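Local coordinates for peptidoglycan D,D-transpeptidase PbpA (Mycobacterium tuberculosis, PDB 3UN7), which probably catalyses cross-linking of the peptidoglycan cell wall as a D,D-transpeptidase and is thought to be required for regulation of cell length, at residues A[65-68]-A[72-75]; A[21-26]-A[34-39]; A[325-330]-A[415-420]. All blocks are in the same frame, centred on the assembly; numbering follows the deposited sequence.

Along the chain contact 2 closes first, contact 1 follows and contact 3 comes last. Contacts 1 and 2 lie together in the dimerisation-domain family region, their centres about 14 Å apart. They touch through E72 of helix 70-74, whose carboxylate meets R23 in a salt bridge, so that a short helix is tied to the loop that leads into strand 26-28, the start of the mixed sheet's first hairpin. Contact 3 belongs to the transpeptidase domain, where helix 317-328 packs against strand 411-418 of a different, antiparallel sheet. Its centre is about 34 Å from that of contact 1 and about 38 Å from that of contact 2. The first two therefore belong to the N-terminal module, the third to the catalytic one.

Contact 1: residues A[65-68]-A[72-75]; sequences RYSS and ERAE
Strand 67-68 runs into helix 70-74 after a very short connection, and the chain folds back so that the CA atoms of S68 and R73 come within 4.9 Å of each other. The side chain of S68 fills this corner. Its OG sits between the backbone N and the carbonyl carbon (chi1 55°), a position that turns the hydroxyl onto the start of the R73 side chain, 3.3 Å from R73 CB. A small residue suits the spot, because S68 CB also rests on the helix backbone and meets E72 CB at 4.1 Å.

R73 uses its length. With CG anti to the backbone N (chi1 -171°) and the chain extended as far as NE, it lies alongside S68, its CD 3.4 Å from S68 O, and carries the guanidinium back to the two serines. There R73 NH1 gives a weak hydrogen bond to S68 OG, 3.4 Å long and bent to 144°. S67 OG approaches the edge of the same guanidinium, in its plane, at 3.1 Å from R73 NH1.

The contact belongs to the dimerisation-domain family region and joins the second strand of a small antiparallel hairpin, 62-63 with 67-68, to the helix that follows it. Y62 of the partner strand touches the side chains of both S68 and E72.

E72 begins toward S68 but bends at chi2, which leads its carboxylate away from S68 toward R23 and R47. A buried carboxylate would probably be costly without partners of opposite sign; E72 OE1 forms a salt bridge with R23 NE, E72 OE2 another with R47 NE. R73, in contrast, lies at the exposed margin, where a long charged chain can cover the serines and still reach solvent.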
ATOM      1  N   ARG A  65      21.026   8.745 -19.380  1.00 35.71           N
ATOM      2  CA  ARG A  65      21.565   7.439 -19.716  1.00 37.27           C
ATOM      3  C   ARG A  65      20.749   6.241 -19.231  1.00 36.04           C
ATOM      4  O   ARG A  65      20.889   5.146 -19.772  1.00 36.19           O
ATOM      5  CB  ARG A  65      23.070   7.342 -19.422  1.00 39.45           C
ATOM      6  CG  ARG A  65      23.454   6.883 -18.053  1.00 42.46           C
ATOM      7  CD  ARG A  65      24.853   7.397 -17.684  1.00 48.47           C
ATOM      8  NE  ARG A  65      25.871   7.044 -18.671  1.00 53.39           N
ATOM      9  CZ  ARG A  65      26.572   5.913 -18.662  1.00 54.42           C
ATOM     10  NH1 ARG A  65      26.377   5.005 -17.718  1.00 56.35           N
ATOM     11  NH2 ARG A  65      27.470   5.694 -19.603  1.00 54.55           N
ATOM     12  N   TYR A  66      19.858   6.457 -18.265  1.00 34.33           N
ATOM     13  CA  TYR A  66      19.074   5.348 -17.719  1.00 33.95           C
ATOM     14  C   TYR A  66      17.574   5.370 -18.031  1.00 33.49           C
ATOM     15  O   TYR A  66      16.818   4.526 -17.527  1.00 32.94           O
ATOM     16  CB  TYR A  66      19.354   5.176 -16.217  1.00 33.96           C
ATOM     17  CG  TYR A  66      20.812   4.853 -15.980  1.00 35.31           C
ATOM     18  CD1 TYR A  66      21.687   5.825 -15.504  1.00 34.92           C
ATOM     19  CD2 TYR A  66      21.328   3.583 -16.298  1.00 33.94           C
ATOM     20  CE1 TYR A  66      23.037   5.543 -15.320  1.00 36.39           C
ATOM     21  CE2 TYR A  66      22.672   3.293 -16.119  1.00 36.26           C
ATOM     22  CZ  TYR A  66      23.521   4.273 -15.625  1.00 37.12           C
ATOM     23  OH  TYR A  66      24.861   4.010 -15.461  1.00 40.45           O
ATOM     24  N   SER A  67      17.160   6.311 -18.884  1.00 32.71           N
ATOM     25  CA  SER A  67      15.770   6.433 -19.303  1.00 32.59           C
ATOM     26  C   SER A  67      14.896   6.945 -18.152  1.00 31.19           C
ATOM     27  O   SER A  67      15.338   7.745 -17.337  1.00 30.43           O
ATOM     28  CB  SER A  67      15.235   5.100 -19.863  1.00 33.41           C
ATOM     29  OG  SER A  67      14.086   5.314 -20.673  1.00 36.08           O
ATOM     30  N   SER A  68      13.655   6.470 -18.088  1.00 30.39           N
ATOM     31  CA  SER A  68      12.674   6.997 -17.161  1.00 28.94           C
ATOM     32  C   SER A  68      12.064   5.864 -16.349  1.00 28.52           C
ATOM     33  O   SER A  68      12.119   4.706 -16.774  1.00 27.49           O
ATOM     34  CB  SER A  68      11.577   7.650 -17.970  1.00 29.16           C
ATOM     35  OG  SER A  68      11.061   6.691 -18.908  1.00 29.17           O
ATOM     36  N   GLU A  72       7.216   9.436 -14.803  1.00 24.19           N
ATOM     37  CA  GLU A  72       8.017   9.982 -15.911  1.00 23.89           C
ATOM     38  C   GLU A  72       7.913   9.032 -17.112  1.00 24.34           C
ATOM     39  O   GLU A  72       7.806   9.465 -18.273  1.00 24.45           O
ATOM     40  CB  GLU A  72       9.493  10.190 -15.523  1.00 23.54           C
ATOM     41  CG  GLU A  72       9.761  11.217 -14.407  1.00 21.65           C
ATOM     42  CD  GLU A  72       9.756  12.677 -14.874  1.00 24.47           C
ATOM     43  OE1 GLU A  72       9.041  13.021 -15.846  1.00 23.61           O
ATOM     44  OE2 GLU A  72      10.480  13.490 -14.256  1.00 22.98           O
ATOM     45  N   ARG A  73       7.935   7.732 -16.835  1.00 23.89           N
ATOM     46  CA  ARG A  73       7.858   6.741 -17.909  1.00 24.19           C
ATOM     47  C   ARG A  73       6.418   6.587 -18.407  1.00 25.26           C
ATOM     48  O   ARG A  73       6.161   6.635 -19.620  1.00 26.08           O
ATOM     49  CB  ARG A  73       8.421   5.388 -17.456  1.00 24.56           C
ATOM     50  CG  ARG A  73       8.568   4.374 -18.605  1.00 25.33           C
ATOM     51  CD  ARG A  73       9.417   3.165 -18.195  1.00 26.70           C
ATOM     52  NE  ARG A  73       9.753   2.288 -19.331  1.00 29.54           N
ATOM     53  CZ  ARG A  73      10.748   2.504 -20.198  1.00 34.79           C
ATOM     54  NH1 ARG A  73      11.528   3.586 -20.108  1.00 33.89           N
ATOM     55  NH2 ARG A  73      10.963   1.638 -21.183  1.00 34.18           N
ATOM     56  N   ALA A  74       5.489   6.399 -17.467  1.00 25.56           N
ATOM     57  CA  ALA A  74       4.084   6.123 -17.784  1.00 26.71           C
ATOM     58  C   ALA A  74       3.425   7.290 -18.519  1.00 27.62           C
ATOM     59  O   ALA A  74       2.605   7.085 -19.423  1.00 28.56           O
ATOM     60  CB  ALA A  74       3.305   5.784 -16.498  1.00 25.71           C
ATOM     61  N   GLU A  75       3.804   8.512 -18.149  1.00 27.30           N
ATOM     62  CA  GLU A  75       3.197   9.694 -18.763  1.00 27.98           C
ATOM     63  C   GLU A  75       4.166  10.395 -19.702  1.00 28.34           C
ATOM     64  O   GLU A  75       3.969  11.548 -20.060  1.00 27.42           O
ATOM     65  CB  GLU A  75       2.663  10.665 -17.688  1.00 27.26           C
ATOM     66  CG  GLU A  75       1.603  10.079 -16.775  1.00 28.17           C
ATOM     67  CD  GLU A  75       0.278   9.752 -17.479  1.00 30.77           C
ATOM     68  OE1 GLU A  75      -0.538   9.063 -16.855  1.00 34.22           O
ATOM     69  OE2 GLU A  75       0.044  10.166 -18.633  1.00 30.77           O
TER

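Contact 2: residues A[21-26]-A[34-39]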
ATOM      1  N   ARG A  21      13.493  20.494 -25.651  1.00 49.18           N
ATOM      2  CA  ARG A  21      12.182  21.102 -25.419  1.00 47.66           C
ATOM      3  C   ARG A  21      11.753  20.962 -23.957  1.00 44.49           C
ATOM      4  O   ARG A  21      12.189  20.034 -23.263  1.00 44.11           O
ATOM      5  CB  ARG A  21      11.131  20.448 -26.334  1.00 47.86           C
ATOM      6  CG  ARG A  21      11.359  20.682 -27.824  1.00 50.07           C
ATOM      7  CD  ARG A  21      10.378  19.857 -28.657  1.00 51.11           C
ATOM      8  NE  ARG A  21      11.028  18.711 -29.301  1.00 56.77           N
ATOM      9  CZ  ARG A  21      11.065  17.475 -28.817  1.00 57.87           C
ATOM     10  NH1 ARG A  21      10.495  17.179 -27.650  1.00 59.71           N
ATOM     11  NH2 ARG A  21      11.686  16.527 -29.504  1.00 59.12           N
ATOM     12  N   GLN A  22      10.911  21.888 -23.495  1.00 41.49           N
ATOM     13  CA  GLN A  22      10.516  21.929 -22.091  1.00 38.96           C
ATOM     14  C   GLN A  22       9.511  20.844 -21.723  1.00 36.10           C
ATOM     15  O   GLN A  22       8.337  20.921 -22.075  1.00 35.79           O
ATOM     16  CB  GLN A  22       9.988  23.308 -21.668  1.00 39.22           C
ATOM     17  CG  GLN A  22       9.767  23.385 -20.148  1.00 39.47           C
ATOM     18  CD  GLN A  22       9.528  24.792 -19.627  1.00 41.20           C
ATOM     19  OE1 GLN A  22       8.957  25.643 -20.314  1.00 44.00           O
ATOM     20  NE2 GLN A  22       9.975  25.045 -18.399  1.00 43.52           N
ATOM     21  N   ARG A  23       9.996  19.843 -21.002  1.00 33.55           N
ATOM     22  CA  ARG A  23       9.168  18.750 -20.494  1.00 30.68           C
ATOM     23  C   ARG A  23       8.174  19.313 -19.491  1.00 29.81           C
ATOM     24  O   ARG A  23       8.480  20.262 -18.770  1.00 29.62           O
ATOM     25  CB  ARG A  23      10.060  17.709 -19.830  1.00 30.38           C
ATOM     26  CG  ARG A  23       9.350  16.469 -19.318  1.00 27.62           C
ATOM     27  CD  ARG A  23      10.394  15.443 -18.905  1.00 28.31           C
ATOM     28  NE  ARG A  23       9.803  14.192 -18.443  1.00 27.79           N
ATOM     29  CZ  ARG A  23       9.414  13.205 -19.232  1.00 27.75           C
ATOM     30  NH1 ARG A  23       9.533  13.317 -20.560  1.00 26.07           N
ATOM     31  NH2 ARG A  23       8.899  12.104 -18.696  1.00 28.91           N
ATOM     32  N   GLY A  24       6.979  18.743 -19.457  1.00 29.26           N
ATOM     33  CA  GLY A  24       5.931  19.243 -18.579  1.00 29.10           C
ATOM     34  C   GLY A  24       6.105  18.792 -17.152  1.00 27.85           C
ATOM     35  O   GLY A  24       7.054  18.065 -16.829  1.00 28.25           O
ATOM     36  N   GLN A  25       5.167  19.209 -16.302  1.00 27.58           N
ATOM     37  CA  GLN A  25       5.271  19.043 -14.848  1.00 27.76           C
ATOM     38  C   GLN A  25       4.448  17.873 -14.328  1.00 26.42           C
ATOM     39  O   GLN A  25       3.389  17.547 -14.879  1.00 25.91           O
ATOM     40  CB  GLN A  25       4.750  20.303 -14.133  1.00 27.68           C
ATOM     41  CG  GLN A  25       5.344  21.612 -14.615  1.00 31.09           C
ATOM     42  CD  GLN A  25       4.608  22.826 -14.082  1.00 31.12           C
ATOM     43  OE1 GLN A  25       3.417  22.762 -13.752  1.00 34.44           O
ATOM     44  NE2 GLN A  25       5.310  23.940 -13.999  1.00 35.06           N
ATOM     45  N   ILE A  26       4.923  17.266 -13.244  1.00 25.50           N
ATOM     46  CA  ILE A  26       4.112  16.314 -12.466  1.00 25.30           C
ATOM     47  C   ILE A  26       3.718  17.044 -11.195  1.00 25.74           C
ATOM     48  O   ILE A  26       4.585  17.570 -10.509  1.00 24.75           O
ATOM     49  CB  ILE A  26       4.904  15.041 -12.124  1.00 24.98           C
ATOM     50  CG1 ILE A  26       5.380  14.350 -13.415  1.00 24.92           C
ATOM     51  CG2 ILE A  26       4.064  14.097 -11.225  1.00 23.91           C
ATOM     52  CD1 ILE A  26       6.299  13.128 -13.184  1.00 25.71           C
ATOM     53  N   ALA A  34       7.824  17.328 -10.088  1.00 26.58           N
ATOM     54  CA  ALA A  34       8.879  17.221 -11.087  1.00 27.20           C
ATOM     55  C   ALA A  34       8.687  18.312 -12.131  1.00 27.29           C
ATOM     56  O   ALA A  34       7.556  18.584 -12.549  1.00 27.71           O
ATOM     57  CB  ALA A  34       8.915  15.805 -11.750  1.00 25.70           C
ATOM     58  N   TYR A  35       9.784  18.962 -12.516  1.00 27.29           N
ATOM     59  CA  TYR A  35       9.744  20.050 -13.501  1.00 28.11           C
ATOM     60  C   TYR A  35      11.098  20.174 -14.227  1.00 28.07           C
ATOM     61  O   TYR A  35      12.087  19.569 -13.823  1.00 28.70           O
ATOM     62  CB  TYR A  35       9.280  21.385 -12.863  1.00 29.45           C
ATOM     63  CG  TYR A  35      10.213  22.013 -11.838  1.00 31.15           C
ATOM     64  CD1 TYR A  35      10.126  21.678 -10.486  1.00 32.23           C
ATOM     65  CD2 TYR A  35      11.154  22.979 -12.212  1.00 32.57           C
ATOM     66  CE1 TYR A  35      10.966  22.271  -9.535  1.00 32.05           C
ATOM     67  CE2 TYR A  35      11.998  23.564 -11.262  1.00 32.51           C
ATOM     68  CZ  TYR A  35      11.897  23.207  -9.935  1.00 33.63           C
ATOM     69  OH  TYR A  35      12.731  23.796  -8.996  1.00 35.10           O
ATOM     70  N   SER A  36      11.128  20.923 -15.322  1.00 27.06           N
ATOM     71  CA  SER A  36      12.335  21.046 -16.098  1.00 27.02           C
ATOM     72  C   SER A  36      12.706  22.511 -16.160  1.00 27.85           C
ATOM     73  O   SER A  36      11.837  23.370 -16.312  1.00 27.92           O
ATOM     74  CB  SER A  36      12.151  20.479 -17.507  1.00 26.60           C
ATOM     75  OG  SER A  36      12.059  19.075 -17.475  1.00 26.61           O
ATOM     76  N   VAL A  37      14.002  22.779 -16.044  1.00 28.17           N
ATOM     77  CA  VAL A  37      14.515  24.162 -16.101  1.00 29.20           C
ATOM     78  C   VAL A  37      15.445  24.324 -17.284  1.00 28.28           C
ATOM     79  O   VAL A  37      16.296  23.471 -17.524  1.00 28.00           O
ATOM     80  CB  VAL A  37      15.291  24.504 -14.801  1.00 29.06           C
ATOM     81  CG1 VAL A  37      15.933  25.891 -14.874  1.00 32.62           C
ATOM     82  CG2 VAL A  37      14.369  24.425 -13.620  1.00 30.94           C
ATOM     83  N   ALA A  38      15.295  25.433 -18.007  1.00 29.25           N
ATOM     84  CA  ALA A  38      16.188  25.775 -19.102  1.00 28.74           C
ATOM     85  C   ALA A  38      17.588  26.045 -18.562  1.00 29.14           C
ATOM     86  O   ALA A  38      17.766  26.861 -17.664  1.00 28.82           O
ATOM     87  CB  ALA A  38      15.675  27.005 -19.838  1.00 29.66           C
ATOM     88  N   THR A  39      18.585  25.363 -19.119  1.00 28.73           N
ATOM     89  CA  THR A  39      19.964  25.537 -18.654  1.00 29.02           C
ATOM     90  C   THR A  39      20.916  25.736 -19.820  1.00 29.13           C
ATOM     91  O   THR A  39      20.494  25.790 -20.986  1.00 29.07           O
ATOM     92  CB  THR A  39      20.461  24.352 -17.750  1.00 28.01           C
ATOM     93  OG1 THR A  39      20.755  23.184 -18.540  1.00 28.07           O
ATOM     94  CG2 THR A  39      19.450  24.014 -16.669  1.00 27.49           C
TER
HETATM   95  O   HOH W   1       8.375  21.445 -16.478  1.00 26.90           O
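I26 and A34 stand side by side on one face of an antiparallel beta-hairpin, strands 26-28 and 31-38, which supplies two neighbouring strands of the mixed sheet. They form a hydrogen-bonded pair: I26 N donates to A34 O at 3.0 Å, and A34 N donates in return to I26 O at 3.3 Å. Their side chains pack directly, I26 CD1 lying 4.0 Å from A34 CB. I26 also touches L71 of helix 70-74 and L79 of helix 76-79; the short alanine methyl suits a place beside a branched neighbour.

Further along, R23 and S36 meet alongside each other, with R23 CB 3.4 Å from S36 OG. R23 is extended from CG to NE, which carries its guanidinium away from the serine to D76, while R47 binds the serine hydroxyl. Q22 reaches across instead. It swings CG opposite its own N (chi1 -172°), and its amide donates from NE2 to S36 O at 3.3 Å; the acceptor lies in the amide plane, although the donor is tilted from the carbonyl plane. Between the separating backbones a water joins the loop at R23 to strand 31-38, donating to R23 O at 2.6 Å and accepting from S36 N at 3.0 Å.

Contact 3: residues A[325-330]-A[415-420]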
ATOM      1  N   ALA A 325      -9.779  -0.263   2.279  1.00 29.10           N
ATOM      2  CA  ALA A 325     -10.603   0.690   1.500  1.00 28.82           C
ATOM      3  C   ALA A 325     -11.927   0.056   1.044  1.00 29.75           C
ATOM      4  O   ALA A 325     -12.973   0.687   1.064  1.00 29.63           O
ATOM      5  CB  ALA A 325      -9.821   1.183   0.281  1.00 28.92           C
ATOM      6  N   THR A 326     -11.852  -1.195   0.613  1.00 29.63           N
ATOM      7  CA  THR A 326     -13.035  -1.971   0.224  1.00 30.69           C
ATOM      8  C   THR A 326     -14.063  -2.110   1.361  1.00 31.04           C
ATOM      9  O   THR A 326     -15.246  -1.823   1.170  1.00 31.97           O
ATOM     10  CB  THR A 326     -12.602  -3.355  -0.344  1.00 30.80           C
ATOM     11  OG1 THR A 326     -11.822  -3.130  -1.530  1.00 30.30           O
ATOM     12  CG2 THR A 326     -13.801  -4.235  -0.718  1.00 30.90           C
ATOM     13  N   ILE A 327     -13.608  -2.536   2.533  1.00 30.77           N
ATOM     14  CA  ILE A 327     -14.460  -2.608   3.719  1.00 31.00           C
ATOM     15  C   ILE A 327     -15.026  -1.216   4.008  1.00 31.28           C
ATOM     16  O   ILE A 327     -16.232  -1.063   4.156  1.00 30.90           O
ATOM     17  CB  ILE A 327     -13.692  -3.214   4.920  1.00 30.79           C
ATOM     18  CG1 ILE A 327     -13.333  -4.674   4.610  1.00 31.04           C
ATOM     19  CG2 ILE A 327     -14.530  -3.193   6.203  1.00 32.70           C
ATOM     20  CD1 ILE A 327     -12.152  -5.218   5.421  1.00 31.57           C
ATOM     21  N   ALA A 328     -14.153  -0.206   4.012  1.00 30.54           N
ATOM     22  CA  ALA A 328     -14.533   1.188   4.265  1.00 31.68           C
ATOM     23  C   ALA A 328     -15.647   1.673   3.340  1.00 32.66           C
ATOM     24  O   ALA A 328     -16.548   2.414   3.750  1.00 33.89           O
ATOM     25  CB  ALA A 328     -13.301   2.089   4.124  1.00 30.95           C
ATOM     26  N   ASN A 329     -15.575   1.250   2.084  1.00 32.75           N
ATOM     27  CA  ASN A 329     -16.565   1.616   1.071  1.00 33.65           C
ATOM     28  C   ASN A 329     -17.740   0.610   0.955  1.00 34.84           C
ATOM     29  O   ASN A 329     -18.272   0.384  -0.137  1.00 35.87           O
ATOM     30  CB  ASN A 329     -15.845   1.767  -0.277  1.00 32.99           C
ATOM     31  CG  ASN A 329     -16.682   2.468  -1.320  1.00 32.93           C
ATOM     32  OD1 ASN A 329     -17.288   3.513  -1.064  1.00 33.53           O
ATOM     33  ND2 ASN A 329     -16.702   1.906  -2.523  1.00 33.44           N
ATOM     34  N   GLY A 330     -18.136  -0.006   2.069  1.00 34.95           N
ATOM     35  CA  GLY A 330     -19.317  -0.886   2.075  1.00 35.36           C
ATOM     36  C   GLY A 330     -19.196  -2.174   1.267  1.00 35.24           C
ATOM     37  O   GLY A 330     -20.218  -2.773   0.895  1.00 35.68           O
ATOM     38  N   ILE A 415      -3.304  -1.859   9.046  1.00 28.78           N
ATOM     39  CA  ILE A 415      -4.244  -1.440   8.012  1.00 28.13           C
ATOM     40  C   ILE A 415      -5.458  -0.814   8.690  1.00 28.52           C
ATOM     41  O   ILE A 415      -5.861  -1.260   9.765  1.00 28.16           O
ATOM     42  CB  ILE A 415      -4.629  -2.577   7.025  1.00 27.80           C
ATOM     43  CG1 ILE A 415      -5.308  -3.758   7.739  1.00 29.33           C
ATOM     44  CG2 ILE A 415      -3.378  -3.075   6.273  1.00 26.64           C
ATOM     45  CD1 ILE A 415      -6.001  -4.731   6.770  1.00 27.55           C
ATOM     46  N   ALA A 416      -6.013   0.238   8.087  1.00 28.26           N
ATOM     47  CA  ALA A 416      -7.012   1.031   8.808  1.00 29.84           C
ATOM     48  C   ALA A 416      -7.819   1.931   7.907  1.00 29.94           C
ATOM     49  O   ALA A 416      -7.437   2.193   6.772  1.00 30.54           O
ATOM     50  CB  ALA A 416      -6.341   1.860   9.919  1.00 29.98           C
ATOM     51  N   PHE A 417      -8.964   2.365   8.415  1.00 30.82           N
ATOM     52  CA  PHE A 417      -9.741   3.409   7.767  1.00 30.95           C
ATOM     53  C   PHE A 417     -10.465   4.268   8.794  1.00 31.89           C
ATOM     54  O   PHE A 417     -10.649   3.858   9.935  1.00 31.94           O
ATOM     55  CB  PHE A 417     -10.672   2.838   6.683  1.00 30.20           C
ATOM     56  CG  PHE A 417     -11.677   1.847   7.180  1.00 30.76           C
ATOM     57  CD1 PHE A 417     -12.943   2.270   7.582  1.00 30.51           C
ATOM     58  CD2 PHE A 417     -11.383   0.476   7.196  1.00 27.95           C
ATOM     59  CE1 PHE A 417     -13.898   1.341   8.014  1.00 29.84           C
ATOM     60  CE2 PHE A 417     -12.332  -0.453   7.622  1.00 28.08           C
ATOM     61  CZ  PHE A 417     -13.592  -0.019   8.031  1.00 28.70           C
ATOM     62  N   ALA A 418     -10.842   5.477   8.391  1.00 32.74           N
ATOM     63  CA  ALA A 418     -11.410   6.451   9.305  1.00 33.97           C
ATOM     64  C   ALA A 418     -12.048   7.593   8.507  1.00 34.89           C
ATOM     65  O   ALA A 418     -11.669   7.805   7.367  1.00 35.35           O
ATOM     66  CB  ALA A 418     -10.309   7.006  10.232  1.00 33.54           C
ATOM     67  N   PRO A 419     -13.048   8.300   9.087  1.00 36.19           N
ATOM     68  CA  PRO A 419     -13.761   7.936  10.310  1.00 37.17           C
ATOM     69  C   PRO A 419     -14.498   6.644  10.035  1.00 37.35           C
ATOM     70  O   PRO A 419     -15.003   6.460   8.922  1.00 37.74           O
ATOM     71  CB  PRO A 419     -14.771   9.082  10.490  1.00 38.15           C
ATOM     72  CG  PRO A 419     -14.216  10.213   9.707  1.00 37.57           C
ATOM     73  CD  PRO A 419     -13.553   9.566   8.527  1.00 36.54           C
ATOM     74  N   ALA A 420     -14.554   5.743  11.009  1.00 37.28           N
ATOM     75  CA  ALA A 420     -15.034   4.398  10.737  1.00 37.20           C
ATOM     76  C   ALA A 420     -16.452   4.360  10.179  1.00 37.96           C
ATOM     77  O   ALA A 420     -16.789   3.458   9.409  1.00 37.66           O
ATOM     78  CB  ALA A 420     -14.930   3.517  11.988  1.00 37.37           C
TER
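A CH-pi contact is the heart of this meeting between A328, in the last turn of helix 317-328, and F417 on strand 411-418. The methyl of A328 sits over one face of the phenyl ring, displaced toward the rim on the CG and CD1 side. A328 CB is 3.7 Å from the centroid of the F417 ring and 25° off the ring normal. A methyl is the right size here: it lets the helix backbone approach closely, so that even A328 CA comes to 3.8 Å from F417 CD1. The ring is brought under the helix by an F417 chi1 of 60°, which sets CG on the side of CB flanked by both main-chain arms, N and C.

Ordinary apolar packing extends the contact. I327 presents its CG2 branch, which meets F417 CZ at 3.8 Å from an oblique direction, and the two side chains cross at about a right angle. Branching at CB gives I327 one arm for the phenyl ring, while its side chain also touches T371 of helix 364-379; T371 and M374 of that helix border F417 too.

Backbone hydrogen bonds settle how the helix finishes just beyond A328. In a Schellman motif G330 N bonds to I327 O at 3.0 Å and the N of the next residue bonds to T326 O; G330 takes the C-prime place with positive phi, a conformation easily adopted by a residue without CB.

The contact thus packs the end of helix 317-328 against strand 411-418 of the antiparallel sheet in the transpeptidase domain, a helix-on-sheet packing typical of the penicillin-binding protein and beta-lactamase fold.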